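Local coordinates for adenosylmethionine-8-amino-7-oxononanoate aminotransferase (Methanocaldococcus jannaschii, PDB 6ZHK) that catalyses pyridoxal 5'-phosphate-dependent amino-group transfer as a thermostable D-amino acid transaminase, at the interface of chains A and B. Coordinates in Å, arbitrary orientation; residue numbers count along the deposited sequence, not the author numbering. Chains: chain A/B, Adenosylmethionine-8-amino-7-oxononanoate aminotransferase.

Contact 1: the interface of chains A and B. Residues chain A 64, 301, 304, 306-309; chain B 339, 342.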
loop_
_atom_site.group_PDB
_atom_site.type_symbol
_atom_site.label_atom_id
_atom_site.label_comp_id
_atom_site.label_asym_id
_atom_site.label_seq_id
_atom_site.Cartn_x
_atom_site.Cartn_y
_atom_site.Cartn_z
ATOM N N CYS A 64 -6.608 -9.312 10.955
ATOM C CA CYS A 64 -7.098 -7.929 10.981
ATOM C C CYS A 64 -8.494 -7.747 11.596
ATOM O O CYS A 64 -8.858 -6.620 11.983
ATOM C CB CYS A 64 -7.046 -7.306 9.588
ATOM S SG CYS A 64 -8.197 -8.088 8.422
ATOM N N LYS A 301 -3.531 -3.395 9.914
ATOM C CA LYS A 301 -4.461 -4.506 10.099
ATOM C C LYS A 301 -5.645 -4.087 10.948
ATOM O O LYS A 301 -6.558 -3.522 10.389
ATOM C CB LYS A 301 -3.800 -5.765 10.680
ATOM C CG LYS A 301 -2.930 -6.538 9.718
ATOM C CD LYS A 301 -2.174 -7.714 10.379
ATOM C CE LYS A 301 -1.112 -8.333 9.497
ATOM N NZ LYS A 301 -1.736 -9.043 8.376
ATOM N N THR A 304 -8.526 -0.544 11.472
ATOM C CA THR A 304 -9.866 -0.217 11.004
ATOM C C THR A 304 -10.885 -1.261 11.476
ATOM O O THR A 304 -11.975 -1.319 10.949
ATOM C CB THR A 304 -9.884 -0.169 9.469
ATOM O OG1 THR A 304 -9.412 -1.471 9.127
ATOM C CG2 THR A 304 -8.939 0.881 8.957
ATOM N N GLY A 306 -10.577 -4.221 10.761
ATOM C CA GLY A 306 -10.459 -5.297 9.811
ATOM C C GLY A 306 -11.231 -4.968 8.543
ATOM O O GLY A 306 -11.380 -5.848 7.707
ATOM N N TYR A 307 -11.769 -3.738 8.425
ATOM C CA TYR A 307 -12.715 -3.483 7.340
ATOM C C TYR A 307 -12.118 -2.750 6.163
ATOM O O TYR A 307 -12.658 -2.856 5.027
ATOM C CB TYR A 307 -13.974 -2.714 7.777
ATOM C CG TYR A 307 -14.916 -3.496 8.670
ATOM C CD1 TYR A 307 -14.594 -4.786 9.110
ATOM C CD2 TYR A 307 -16.156 -2.971 9.060
ATOM C CE1 TYR A 307 -15.470 -5.516 9.909
ATOM C CE2 TYR A 307 -17.010 -3.693 9.893
ATOM C CZ TYR A 307 -16.676 -4.968 10.326
ATOM O OH TYR A 307 -17.558 -5.673 11.146
ATOM N N LEU A 308 -11.009 -2.041 6.394
ATOM C CA LEU A 308 -10.380 -1.285 5.306
ATOM C C LEU A 308 -8.846 -1.239 5.529
ATOM O O LEU A 308 -8.334 -1.373 6.656
ATOM C CB LEU A 308 -10.956 0.150 5.306
ATOM C CG LEU A 308 -12.290 0.369 4.591
ATOM C CD1 LEU A 308 -12.853 1.756 4.955
ATOM C CD2 LEU A 308 -12.111 0.272 3.055
ATOM N N PRO A 309 -8.082 -0.966 4.469
ATOM C CA PRO A 309 -6.626 -0.852 4.561
ATOM C C PRO A 309 -6.217 0.529 5.050
ATOM O O PRO A 309 -5.981 1.441 4.266
ATOM C CB PRO A 309 -6.167 -1.129 3.118
ATOM C CG PRO A 309 -7.242 -0.572 2.298
ATOM C CD PRO A 309 -8.525 -0.916 3.052
ATOM N N TYR B 339 -5.022 -6.887 2.813
ATOM C CA TYR B 339 -6.294 -6.357 2.361
ATOM C C TYR B 339 -6.370 -6.579 0.864
ATOM O O TYR B 339 -7.247 -6.042 0.198
ATOM C CB TYR B 339 -6.458 -4.884 2.730
ATOM C CG TYR B 339 -6.869 -4.732 4.177
ATOM C CD1 TYR B 339 -8.180 -5.029 4.564
ATOM C CD2 TYR B 339 -5.960 -4.300 5.126
ATOM C CE1 TYR B 339 -8.541 -4.964 5.905
ATOM C CE2 TYR B 339 -6.341 -4.133 6.453
ATOM C CZ TYR B 339 -7.642 -4.465 6.815
ATOM O OH TYR B 339 -8.029 -4.360 8.109
ATOM N N ASN B 342 -9.856 -6.487 -1.159
ATOM C CA ASN B 342 -10.876 -6.076 -0.183
ATOM C C ASN B 342 -12.202 -5.719 -0.888
ATOM O O ASN B 342 -12.216 -5.056 -1.933
ATOM C CB ASN B 342 -10.320 -4.839 0.569
ATOM C CG ASN B 342 -11.406 -4.127 1.351
ATOM O OD1 ASN B 342 -12.173 -3.337 0.820
ATOM N ND2 ASN B 342 -11.396 -4.314 2.637
#
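B:Tyr339 reaches into chain A and lays its ring along the loop A:Gly306 to A:Pro309. One face takes the peptide link between A:Leu308 and A:Pro309. A:Pro309 N sits over the centre of the ring, and A:Leu308 O lies nearer the rim, 3.2 Å from B:Tyr339 CZ. A:Pro309 also packs against the near end of the ring, where A:Pro309 CA is 3.6 Å from B:Tyr339 CD2. At the far end the phenol B:Tyr339 OH donates a 2.8 Å hydrogen bond to A:Lys301 O. This carbonyl oxygen lies at the ring edge, in the ring plane. The OH in turn stands 39° out of the carbonyl plane. A:Cys64 CB is 3.4 Å from B:Tyr339 OH. A:Thr304 OG1 donates to A:Leu308 O at 2.7 Å, in the carbonyl plane and on a lone pair. It also accepts from A:Leu308 N. The oxygen facing the ring is therefore held in place. In B:Asn342, CG anti to the backbone N (chi1 166°) carries the amide out to A:Tyr307. There B:Asn342 ND2 donates to A:Tyr307 O at 3.1 Å. The acceptor lies near the amide plane, but the donor stands above the carbonyl plane. A phenylalanine in place of B:Tyr339 would probably keep the ring on A:Pro309 but leave A:Lys301 O without its cross-chain donor. A:Lys301 is the family's pyridoxal-phosphate lysine; the modified form is not present in this structure. The contact ties this catalytic residue's backbone to the partner subunit of the homodimer.

Contact 2: the interface of chains A and B. Residues chain A 13, 16; chain B 96, 99-100.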
loop_
_atom_site.group_PDB
_atom_site.type_symbol
_atom_site.label_atom_id
_atom_site.label_comp_id
_atom_site.label_asym_id
_atom_site.label_seq_id
_atom_site.Cartn_x
_atom_site.Cartn_y
_atom_site.Cartn_z
ATOM N N LEU A 13 -18.743 -18.202 -11.031
ATOM C CA LEU A 13 -17.922 -17.468 -10.063
ATOM C C LEU A 13 -16.650 -18.262 -9.792
ATOM O O LEU A 13 -15.563 -17.698 -9.806
ATOM C CB LEU A 13 -18.640 -17.198 -8.733
ATOM C CG LEU A 13 -19.709 -16.099 -8.745
ATOM C CD1 LEU A 13 -20.424 -16.003 -7.387
ATOM C CD2 LEU A 13 -19.120 -14.733 -9.151
ATOM N N TRP A 16 -14.373 -18.121 -12.863
ATOM C CA TRP A 16 -13.782 -16.804 -13.085
ATOM C C TRP A 16 -12.702 -16.560 -12.036
ATOM O O TRP A 16 -11.635 -16.021 -12.335
ATOM C CB TRP A 16 -14.871 -15.715 -13.011
ATOM C CG TRP A 16 -15.816 -15.691 -14.184
ATOM C CD1 TRP A 16 -15.702 -16.358 -15.381
ATOM C CD2 TRP A 16 -16.993 -14.883 -14.301
ATOM N NE1 TRP A 16 -16.743 -16.060 -16.206
ATOM C CE2 TRP A 16 -17.539 -15.142 -15.582
ATOM C CE3 TRP A 16 -17.640 -13.983 -13.449
ATOM C CZ2 TRP A 16 -18.699 -14.518 -16.010
ATOM C CZ3 TRP A 16 -18.791 -13.356 -13.883
ATOM C CH2 TRP A 16 -19.303 -13.619 -15.151
ATOM N N VAL B 96 -16.775 -12.419 -3.661
ATOM C CA VAL B 96 -17.532 -12.162 -4.910
ATOM C C VAL B 96 -17.094 -10.913 -5.684
ATOM O O VAL B 96 -16.937 -10.964 -6.915
ATOM C CB VAL B 96 -19.062 -12.136 -4.688
ATOM C CG1 VAL B 96 -19.812 -11.837 -5.993
ATOM C CG2 VAL B 96 -19.503 -13.481 -4.115
ATOM N N ILE B 99 -13.946 -11.124 -7.759
ATOM C CA ILE B 99 -14.050 -12.021 -8.909
ATOM C C ILE B 99 -14.720 -11.278 -10.066
ATOM O O ILE B 99 -14.269 -11.359 -11.212
ATOM C CB ILE B 99 -14.819 -13.328 -8.548
ATOM C CG1 ILE B 99 -14.044 -14.165 -7.528
ATOM C CG2 ILE B 99 -15.112 -14.145 -9.814
ATOM C CD1 ILE B 99 -14.944 -15.140 -6.752
ATOM N N LEU B 100 -15.842 -10.597 -9.771
ATOM C CA LEU B 100 -16.525 -9.870 -10.822
ATOM C C LEU B 100 -15.630 -8.770 -11.403
ATOM O O LEU B 100 -15.590 -8.541 -12.630
ATOM C CB LEU B 100 -17.828 -9.291 -10.269
ATOM C CG LEU B 100 -18.808 -10.308 -9.664
ATOM C CD1 LEU B 100 -20.018 -9.544 -9.091
ATOM C CD2 LEU B 100 -19.233 -11.326 -10.717
#
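The indole of A:Trp16 meets B:Leu100 at its edge. The methyl B:Leu100 CD2 lies in the plane of the ring, 3.8 Å from A:Trp16 CZ3 on the six-membered side. Neither face of the indole is met by the chain B residues described here. The contact is a helix-to-helix patch in the dimer of a class-III pyridoxal-phosphate aminotransferase. Helix 10-20 of chain A supplies A:Leu13 and A:Trp16, about one turn apart. Helix 96-108 of chain B supplies B:Val96, B:Ile99 and B:Leu100 from its first turns. The indole and the B:Leu100 side chain pass each other at a slant. The other end of the tryptophan is used too: A:Trp16 CB is 3.6 Å from B:Ile99 CG2. That methyl is the branch anti to the backbone N of B:Ile99, which points it at chain A while CG1 turns beside the N (chi1 -66°). B:Ile99 CG2 also lies 3.6 Å from A:Leu13 O, so it fits against the backbone of helix 10-20 as well as its side chains. The side chains of A:Leu13 and B:Ile99 cross at about a right angle. A:Leu13 CD2 approaches B:Leu100 CD2, methyl to methyl, at 3.8 Å. The other branch, A:Leu13 CD1, points towards B:Val96 and is 4.2 Å from B:Val96 CG2. A:Leu13 has 55 Å² of its surface hidden by chain B, and A:Trp16 has 33 Å².

The C-alpha centres of contact 1 and contact 2 lie about 20 Å apart on one dimer interface, and they share no residue or named helix. In contact 1 chain B sends loop residues towards the catalytic lysine of chain A. In contact 2 the N-terminal helix 10-20 of chain A rests on helix 96-108 of chain B, whose later part includes B:Val106, a residue of the magnesium site. One contact is partly polar and close to the active site; the other is made, among the residues described, of hydrocarbon contacts between two helices. The two-fold axis repeats both with the chains exchanged, so each subunit gives and receives each contact in the homodimer.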